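Acetylxylan esterase (Geobacillus stearothermophilus, PDB 5BN1) removes acetyl side groups from the xylose units of xylan and xylo-oligosaccharides as a serine esterase of the GDSL family, working as a donut-shaped homooctamer. Local coordinates at residues S62-E74 with D83-W95. The protein carries 1 engineered substitution. Residues are numbered along the deposited sequence; the frame is centred on the assembly and turned at random. Where two conformers were deposited one is given.
Sequences SGNTVRDLKARWE and DWVSIMIGINDVW
Asp93 reaches out of the first turn of one helix to hold the first turn of another: its OD2 accepts from Val66 N at 2.8 Å, almost straight and on the syn lone pair, at the start of helix 66-74, where a carboxylate would be expected to meet the helix dipole favourably. Thr65 and Asp68 complete that helix start as a capping box, Thr65 N donating to Asp68 OD2 while Thr65 OG1 accepts weakly from Asp68 N. Were Asp93 replaced by an alanine, Val66 N would probably lose its acceptor, and the loop ahead of the helix would be less firmly tied to helix 91-95.

One residue earlier, Asn92 ND2 donates to Asn64 O at 3.0 Å; the oxygen lies nearly in the plane of the amide, yet the nitrogen stands 44° above the carbonyl plane. With CG anti to the carbonyl carbon (chi1 -68°), the amide is carried toward this loop, while Arg96 binds OD1. A water that accepts from Gly90 N and Asn92 N lies 2.8 Å from Asn64 O and probably donates to it, a probable second link. SGNH hydrolases draw the glycine and asparagine of their oxyanion hole from separate loops that must be held together; here these are Gly63 and Asn92, the inferred transition-state stabilisers, and the bond is consistent with holding the Asn92 side chain about 5 Å from that of the inferred nucleophile Ser15.

Behind the site, helix 66-74 packs over strand 84-88 of the parallel sheet, running roughly antiparallel to it (149°). Ile89 CG1 presses on Val66 N at 3.5 Å, and Leu69 meets Ile89 tip to tip, CD1 to CG1 3.7 Å. Farther along, Trp73 CH2 lies 3.8 Å from Ile87 CD1, and Trp73 NE1 bonds to Thr124.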
ATOM      1  N   SER A  62      17.035 -15.006   8.126  1.00 15.45           N
ATOM      2  CA  SER A  62      16.885 -14.332   9.382  0.70 16.57           C
ATOM      3  C   SER A  62      16.258 -15.215  10.442  1.00 13.72           C
ATOM      4  O   SER A  62      15.279 -15.911  10.162  1.00 15.71           O
ATOM      5  CB  SER A  62      15.953 -13.097   9.127  0.70 18.03           C
ATOM      6  OG  SER A  62      15.851 -12.377  10.351  0.70 18.83           O
ATOM      7  N   GLY A  63      16.810 -15.150  11.660  1.00 14.88           N
ATOM      8  CA  GLY A  63      16.383 -15.893  12.809  1.00 16.14           C
ATOM      9  C   GLY A  63      17.000 -17.246  13.045  1.00 14.34           C
ATOM     10  O   GLY A  63      16.711 -17.839  14.069  1.00 16.00           O
ATOM     11  N   ASN A  64      17.684 -17.733  12.034  1.00 14.54           N
ATOM     12  CA  ASN A  64      18.144 -19.156  12.158  1.00 13.95           C
ATOM     13  C   ASN A  64      19.208 -19.375  13.235  1.00 13.81           C
ATOM     14  O   ASN A  64      20.063 -18.564  13.516  1.00 12.42           O
ATOM     15  CB  ASN A  64      18.724 -19.637  10.826  1.00 14.12           C
ATOM     16  CG  ASN A  64      17.768 -20.135   9.833  1.00 15.18           C
ATOM     17  OD1 ASN A  64      16.479 -20.013   9.930  1.00 18.60           O
ATOM     18  ND2 ASN A  64      18.342 -20.829   8.951  1.00 11.83           N
ATOM     19  N   THR A  65      19.081 -20.568  13.824  1.00 13.75           N
ATOM     20  CA  THR A  65      20.096 -21.181  14.672  1.00 12.57           C
ATOM     21  C   THR A  65      20.679 -22.336  13.828  1.00 11.53           C
ATOM     22  O   THR A  65      20.249 -22.660  12.746  1.00 13.22           O
ATOM     23  CB  THR A  65      19.486 -21.737  15.900  1.00 12.26           C
ATOM     24  OG1 THR A  65      18.593 -22.832  15.523  1.00 13.11           O
ATOM     25  CG2 THR A  65      18.697 -20.744  16.717  1.00 15.67           C
ATOM     26  N   VAL A  66      21.639 -23.008  14.436  1.00 13.47           N
ATOM     27  CA  VAL A  66      22.227 -24.168  13.696  1.00 14.01           C
ATOM     28  C   VAL A  66      21.198 -25.303  13.580  1.00 13.89           C
ATOM     29  O   VAL A  66      21.274 -26.119  12.661  1.00 14.32           O
ATOM     30  CB  VAL A  66      23.541 -24.619  14.353  1.00 14.60           C
ATOM     31  CG1 VAL A  66      23.316 -25.419  15.646  1.00 14.80           C
ATOM     32  CG2 VAL A  66      24.344 -25.461  13.358  1.00 15.10           C
ATOM     33  N   ARG A  67      20.216 -25.343  14.459  1.00 13.82           N
ATOM     34  CA  ARG A  67      19.169 -26.332  14.414  1.00 13.57           C
ATOM     35  C   ARG A  67      18.345 -26.090  13.132  1.00 15.63           C
ATOM     36  O   ARG A  67      17.958 -26.998  12.361  1.00 15.52           O
ATOM     37  CB  ARG A  67      18.311 -26.227  15.607  1.00 13.69           C
ATOM     38  CG  ARG A  67      17.168 -27.248  15.630  1.00 16.24           C
ATOM     39  CD  ARG A  67      16.208 -26.965  16.800  1.00 16.58           C
ATOM     40  NE  ARG A  67      16.824 -26.944  18.137  1.00 16.65           N
ATOM     41  CZ  ARG A  67      16.437 -26.238  19.180  1.00 19.41           C
ATOM     42  NH1 ARG A  67      15.417 -25.314  19.060  1.00 22.77           N
ATOM     43  NH2 ARG A  67      17.014 -26.351  20.326  1.00 19.65           N
ATOM     44  N   ASP A  68      18.075 -24.794  12.786  1.00 14.57           N
ATOM     45  CA  ASP A  68      17.417 -24.515  11.568  1.00 15.63           C
ATOM     46  C   ASP A  68      18.264 -24.814  10.349  1.00 15.02           C
ATOM     47  O   ASP A  68      17.722 -25.234   9.298  1.00 16.61           O
ATOM     48  CB  ASP A  68      17.010 -23.031  11.536  1.00 16.19           C
ATOM     49  CG  ASP A  68      16.101 -22.671  12.663  1.00 18.10           C
ATOM     50  OD1 ASP A  68      14.993 -23.296  12.791  1.00 19.65           O
ATOM     51  OD2 ASP A  68      16.366 -21.713  13.434  1.00 15.90           O
ATOM     52  N   LEU A  69      19.549 -24.545  10.413  1.00 14.94           N
ATOM     53  CA  LEU A  69      20.457 -24.951   9.314  1.00 15.61           C
ATOM     54  C   LEU A  69      20.367 -26.419   9.013  1.00 16.24           C
ATOM     55  O   LEU A  69      20.202 -26.804   7.897  1.00 16.02           O
ATOM     56  CB  LEU A  69      21.877 -24.575   9.572  1.00 15.35           C
ATOM     57  CG  LEU A  69      22.237 -23.119   9.747  1.00 18.04           C
ATOM     58  CD1 LEU A  69      23.709 -22.859   9.599  1.00 16.98           C
ATOM     59  CD2 LEU A  69      21.539 -22.200   8.791  1.00 17.83           C
ATOM     60  N   LYS A  70      20.369 -27.204  10.079  1.00 14.96           N
ATOM     61  CA  LYS A  70      20.285 -28.671   9.858  1.00 17.25           C
ATOM     62  C   LYS A  70      19.042 -29.045   9.151  1.00 17.69           C
ATOM     63  O   LYS A  70      19.053 -29.900   8.270  1.00 19.04           O
ATOM     64  CB  LYS A  70      20.399 -29.415  11.181  1.00 19.53           C
ATOM     65  CG  LYS A  70      20.203 -30.959  11.010  1.00 20.49           C
ATOM     66  CD  LYS A  70      20.342 -31.538  12.382  1.00 31.85           C
ATOM     67  CE  LYS A  70      20.165 -33.056  12.375  1.00 42.05           C
ATOM     68  NZ  LYS A  70      19.967 -33.510  13.807  1.00 42.40           N
ATOM     69  N   ALA A  71      17.907 -28.412   9.495  1.00 16.23           N
ATOM     70  CA  ALA A  71      16.631 -28.815   8.946  1.00 16.94           C
ATOM     71  C   ALA A  71      16.553 -28.541   7.450  1.00 19.63           C
ATOM     72  O   ALA A  71      15.750 -29.185   6.740  1.00 22.61           O
ATOM     73  CB  ALA A  71      15.504 -28.139   9.727  1.00 18.72           C
ATOM     74  N   ARG A  72      17.313 -27.589   6.925  1.00 17.28           N
ATOM     75  CA  ARG A  72      17.297 -27.175   5.531  1.00 17.27           C
ATOM     76  C   ARG A  72      18.532 -27.464   4.738  1.00 17.48           C
ATOM     77  O   ARG A  72      18.706 -27.051   3.609  1.00 19.11           O
ATOM     78  CB  ARG A  72      16.887 -25.696   5.351  1.00 17.90           C
ATOM     79  CG  ARG A  72      17.867 -24.669   5.894  1.00 17.71           C
ATOM     80  CD  ARG A  72      17.176 -23.332   6.002  1.00 17.71           C
ATOM     81  NE  ARG A  72      18.054 -22.285   6.505  1.00 15.33           N
ATOM     82  CZ  ARG A  72      18.850 -21.499   5.757  1.00 15.07           C
ATOM     83  NH1 ARG A  72      18.987 -21.683   4.425  1.00 16.44           N
ATOM     84  NH2 ARG A  72      19.644 -20.563   6.305  1.00 15.71           N
ATOM     85  N   TRP A  73      19.448 -28.210   5.321  1.00 16.83           N
ATOM     86  CA  TRP A  73      20.785 -28.373   4.805  1.00 17.17           C
ATOM     87  C   TRP A  73      20.734 -29.140   3.444  1.00 18.16           C
ATOM     88  O   TRP A  73      21.462 -28.804   2.522  1.00 18.60           O
ATOM     89  CB  TRP A  73      21.700 -29.140   5.801  1.00 17.05           C
ATOM     90  CG  TRP A  73      23.108 -28.971   5.482  1.00 17.31           C
ATOM     91  CD1 TRP A  73      23.987 -29.869   4.881  1.00 16.91           C
ATOM     92  CD2 TRP A  73      23.894 -27.841   5.804  1.00 16.30           C
ATOM     93  NE1 TRP A  73      25.213 -29.317   4.804  1.00 16.17           N
ATOM     94  CE2 TRP A  73      25.218 -28.089   5.431  1.00 16.95           C
ATOM     95  CE3 TRP A  73      23.592 -26.597   6.450  1.00 15.81           C
ATOM     96  CZ2 TRP A  73      26.216 -27.196   5.601  1.00 16.21           C
ATOM     97  CZ3 TRP A  73      24.583 -25.732   6.653  1.00 15.97           C
ATOM     98  CH2 TRP A  73      25.887 -25.975   6.219  1.00 17.01           C
ATOM     99  N   GLU A  74      19.903 -30.169   3.367  1.00 20.68           N
ATOM    100  CA  GLU A  74      19.905 -30.933   2.138  1.00 23.73           C
ATOM    101  C   GLU A  74      19.463 -30.081   0.954  1.00 20.13           C
ATOM    102  O   GLU A  74      20.118 -30.116  -0.091  1.00 25.45           O
ATOM    103  CB  GLU A  74      18.917 -32.116   2.285  1.00 26.34           C
ATOM    104  CG  GLU A  74      18.861 -33.074   1.098  1.00 32.86           C
ATOM    105  CD  GLU A  74      20.194 -33.656   0.675  1.00 37.87           C
ATOM    106  OE1 GLU A  74      20.375 -33.707  -0.586  1.00 48.65           O
ATOM    107  OE2 GLU A  74      21.035 -34.037   1.564  1.00 38.17           O
ATOM    108  N   ASP A  83      30.890 -25.512  -4.462  1.00 20.44           N
ATOM    109  CA  ASP A  83      32.301 -25.800  -4.297  1.00 20.43           C
ATOM    110  C   ASP A  83      32.915 -25.383  -3.003  1.00 19.13           C
ATOM    111  O   ASP A  83      33.672 -26.023  -2.355  1.00 20.50           O
ATOM    112  CB  ASP A  83      33.102 -25.196  -5.436  1.00 22.97           C
ATOM    113  CG  ASP A  83      32.660 -25.712  -6.767  1.00 25.13           C
ATOM    114  OD1 ASP A  83      32.847 -27.021  -6.974  1.00 27.56           O
ATOM    115  OD2 ASP A  83      32.044 -25.041  -7.621  1.00 24.54           O
ATOM    116  N   TRP A  84      32.389 -24.228  -2.444  1.00 18.37           N
ATOM    117  CA  TRP A  84      32.803 -23.726  -1.208  1.00 16.57           C
ATOM    118  C   TRP A  84      31.541 -23.308  -0.413  1.00 16.68           C
ATOM    119  O   TRP A  84      30.573 -22.811  -1.004  1.00 17.65           O
ATOM    120  CB  TRP A  84      33.651 -22.483  -1.338  1.00 18.82           C
ATOM    121  CG  TRP A  84      34.972 -22.705  -1.845  1.00 19.16           C
ATOM    122  CD1 TRP A  84      35.316 -22.831  -3.145  1.00 26.40           C
ATOM    123  CD2 TRP A  84      36.165 -22.881  -1.054  1.00 20.02           C
ATOM    124  NE1 TRP A  84      36.685 -23.105  -3.200  1.00 24.42           N
ATOM    125  CE2 TRP A  84      37.209 -23.140  -1.947  1.00 28.01           C
ATOM    126  CE3 TRP A  84      36.417 -22.917   0.313  1.00 22.58           C
ATOM    127  CZ2 TRP A  84      38.490 -23.390  -1.519  1.00 26.30           C
ATOM    128  CZ3 TRP A  84      37.722 -23.111   0.737  1.00 25.58           C
ATOM    129  CH2 TRP A  84      38.724 -23.338  -0.182  1.00 26.68           C
ATOM    130  N   VAL A  85      31.539 -23.702   0.863  1.00 16.61           N
ATOM    131  CA  VAL A  85      30.443 -23.348   1.765  1.00 15.65           C
ATOM    132  C   VAL A  85      30.986 -22.568   2.925  1.00 14.93           C
ATOM    133  O   VAL A  85      31.855 -22.939   3.685  1.00 16.32           O
ATOM    134  CB  VAL A  85      29.671 -24.590   2.312  1.00 16.66           C
ATOM    135  CG1 VAL A  85      28.524 -24.196   3.271  1.00 18.13           C
ATOM    136  CG2 VAL A  85      29.084 -25.366   1.200  1.00 16.87           C
ATOM    137  N   SER A  86      30.438 -21.340   3.096  1.00 13.97           N
ATOM    138  CA  SER A  86      30.730 -20.413   4.184  1.00 13.73           C
ATOM    139  C   SER A  86      29.534 -20.430   5.170  1.00 14.04           C
ATOM    140  O   SER A  86      28.382 -20.308   4.767  1.00 15.10           O
ATOM    141  CB  SER A  86      30.933 -18.947   3.740  1.00 13.63           C
ATOM    142  OG  SER A  86      31.225 -18.122   4.797  1.00 16.41           O
ATOM    143  N   ILE A  87      29.862 -20.734   6.418  1.00 13.79           N
ATOM    144  CA  ILE A  87      28.871 -20.846   7.495  1.00 14.66           C
ATOM    145  C   ILE A  87      29.174 -19.783   8.527  1.00 12.65           C
ATOM    146  O   ILE A  87      30.248 -19.680   9.092  1.00 14.31           O
ATOM    147  CB  ILE A  87      28.886 -22.246   8.200  1.00 14.69           C
ATOM    148  CG1 ILE A  87      28.787 -23.302   7.101  1.00 15.18           C
ATOM    149  CG2 ILE A  87      27.813 -22.303   9.265  1.00 16.02           C
ATOM    150  CD1 ILE A  87      29.192 -24.687   7.678  1.00 18.44           C
ATOM    151  N   MET A  88      28.127 -18.986   8.908  1.00 11.71           N
ATOM    152  CA  MET A  88      28.191 -18.078  10.070  1.00 12.10           C
ATOM    153  C   MET A  88      26.883 -18.220  10.812  1.00 12.51           C
ATOM    154  O   MET A  88      25.808 -17.763  10.467  1.00 13.90           O
ATOM    155  CB  MET A  88      28.424 -16.581   9.737  1.00 12.33           C
ATOM    156  CG  MET A  88      28.615 -15.778  10.993  1.00 13.70           C
ATOM    157  SD  MET A  88      29.384 -14.160  10.787  1.00 15.40           S
ATOM    158  CE  MET A  88      28.344 -13.485   9.519  1.00 16.93           C
ATOM    159  N   ILE A  89      27.012 -18.987  11.934  1.00 12.36           N
ATOM    160  CA  ILE A  89      25.837 -19.336  12.749  1.00 11.49           C
ATOM    161  C   ILE A  89      26.235 -19.414  14.202  1.00 12.95           C
ATOM    162  O   ILE A  89      27.403 -19.638  14.577  1.00 11.83           O
ATOM    163  CB  ILE A  89      25.195 -20.637  12.276  1.00 11.78           C
ATOM    164  CG1 ILE A  89      23.715 -20.787  12.681  1.00 13.00           C
ATOM    165  CG2 ILE A  89      26.101 -21.854  12.716  1.00 13.02           C
ATOM    166  CD1 ILE A  89      22.787 -19.890  11.839  1.00 13.84           C
ATOM    167  N   GLY A  90      25.273 -19.081  15.067  1.00 13.09           N
ATOM    168  CA  GLY A  90      25.475 -19.048  16.557  1.00 12.21           C
ATOM    169  C   GLY A  90      24.949 -17.825  17.242  1.00 11.66           C
ATOM    170  O   GLY A  90      24.685 -17.863  18.410  1.00 11.72           O
ATOM    171  N   ILE A  91      24.819 -16.691  16.508  1.00 11.22           N
ATOM    172  CA  ILE A  91      24.272 -15.532  17.164  1.00 11.89           C
ATOM    173  C   ILE A  91      22.921 -15.791  17.808  1.00 10.24           C
ATOM    174  O   ILE A  91      22.716 -15.425  18.959  1.00 11.62           O
ATOM    175  CB  ILE A  91      24.203 -14.343  16.206  1.00 12.11           C
ATOM    176  CG1 ILE A  91      25.594 -13.800  15.933  1.00 13.80           C
ATOM    177  CG2 ILE A  91      23.341 -13.195  16.818  1.00 14.21           C
ATOM    178  CD1 ILE A  91      25.718 -12.766  14.826  1.00 15.86           C
ATOM    179  N   ASN A  92      21.999 -16.433  17.096  1.00 12.05           N
ATOM    180  CA  ASN A  92      20.662 -16.657  17.588  1.00 12.75           C
ATOM    181  C   ASN A  92      20.649 -17.778  18.645  1.00 11.65           C
ATOM    182  O   ASN A  92      19.935 -17.721  19.629  1.00 11.43           O
ATOM    183  CB  ASN A  92      19.709 -16.920  16.512  1.00 12.19           C
ATOM    184  CG  ASN A  92      19.498 -15.685  15.662  1.00 13.90           C
ATOM    185  OD1 ASN A  92      19.155 -14.622  16.238  1.00 16.14           O
ATOM    186  ND2 ASN A  92      19.568 -15.792  14.415  1.00 13.62           N
ATOM    187  N   ASP A  93      21.506 -18.798  18.408  1.00 12.07           N
ATOM    188  CA  ASP A  93      21.679 -19.904  19.339  1.00 11.84           C
ATOM    189  C   ASP A  93      21.935 -19.392  20.727  1.00 12.26           C
ATOM    190  O   ASP A  93      21.431 -19.946  21.729  1.00 13.05           O
ATOM    191  CB  ASP A  93      22.803 -20.776  18.838  1.00 11.65           C
ATOM    192  CG  ASP A  93      22.666 -21.179  17.400  1.00 14.32           C
ATOM    193  OD1 ASP A  93      22.630 -20.266  16.473  1.00 12.43           O
ATOM    194  OD2 ASP A  93      22.578 -22.388  17.032  1.00 13.42           O
ATOM    195  N   VAL A  94      22.753 -18.355  20.855  1.00 10.95           N
ATOM    196  CA  VAL A  94      23.115 -17.644  22.023  1.00 10.77           C
ATOM    197  C   VAL A  94      22.012 -16.648  22.420  1.00 11.17           C
ATOM    198  O   VAL A  94      21.614 -16.574  23.567  1.00 11.47           O
ATOM    199  CB  VAL A  94      24.464 -16.965  21.867  1.00 10.32           C
ATOM    200  CG1 VAL A  94      24.783 -16.122  23.031  1.00 11.39           C
ATOM    201  CG2 VAL A  94      25.567 -18.043  21.656  1.00 10.84           C
ATOM    202  N   TRP A  95      21.690 -15.761  21.487  1.00 11.01           N
ATOM    203  CA  TRP A  95      20.834 -14.589  21.837  1.00 12.38           C
ATOM    204  C   TRP A  95      19.557 -15.013  22.504  1.00 10.73           C
ATOM    205  O   TRP A  95      19.142 -14.363  23.454  1.00 12.02           O
ATOM    206  CB  TRP A  95      20.557 -13.791  20.585  1.00 12.02           C
ATOM    207  CG  TRP A  95      20.206 -12.336  20.791  1.00 11.71           C
ATOM    208  CD1 TRP A  95      20.270 -11.606  21.930  1.00 11.88           C
ATOM    209  CD2 TRP A  95      20.014 -11.400  19.712  1.00 11.59           C
ATOM    210  NE1 TRP A  95      19.982 -10.265  21.662  1.00 13.65           N
ATOM    211  CE2 TRP A  95      19.833 -10.122  20.305  1.00 12.35           C
ATOM    212  CE3 TRP A  95      19.874 -11.558  18.358  1.00 13.28           C
ATOM    213  CZ2 TRP A  95      19.651  -8.976  19.487  1.00 12.48           C
ATOM    214  CZ3 TRP A  95      19.622 -10.453  17.569  1.00 15.63           C
ATOM    215  CH2 TRP A  95      19.525  -9.183  18.173  1.00 14.85           C
TER
HETATM  216  O   HOH W   1      22.612 -17.797  14.490  1.00 13.57           O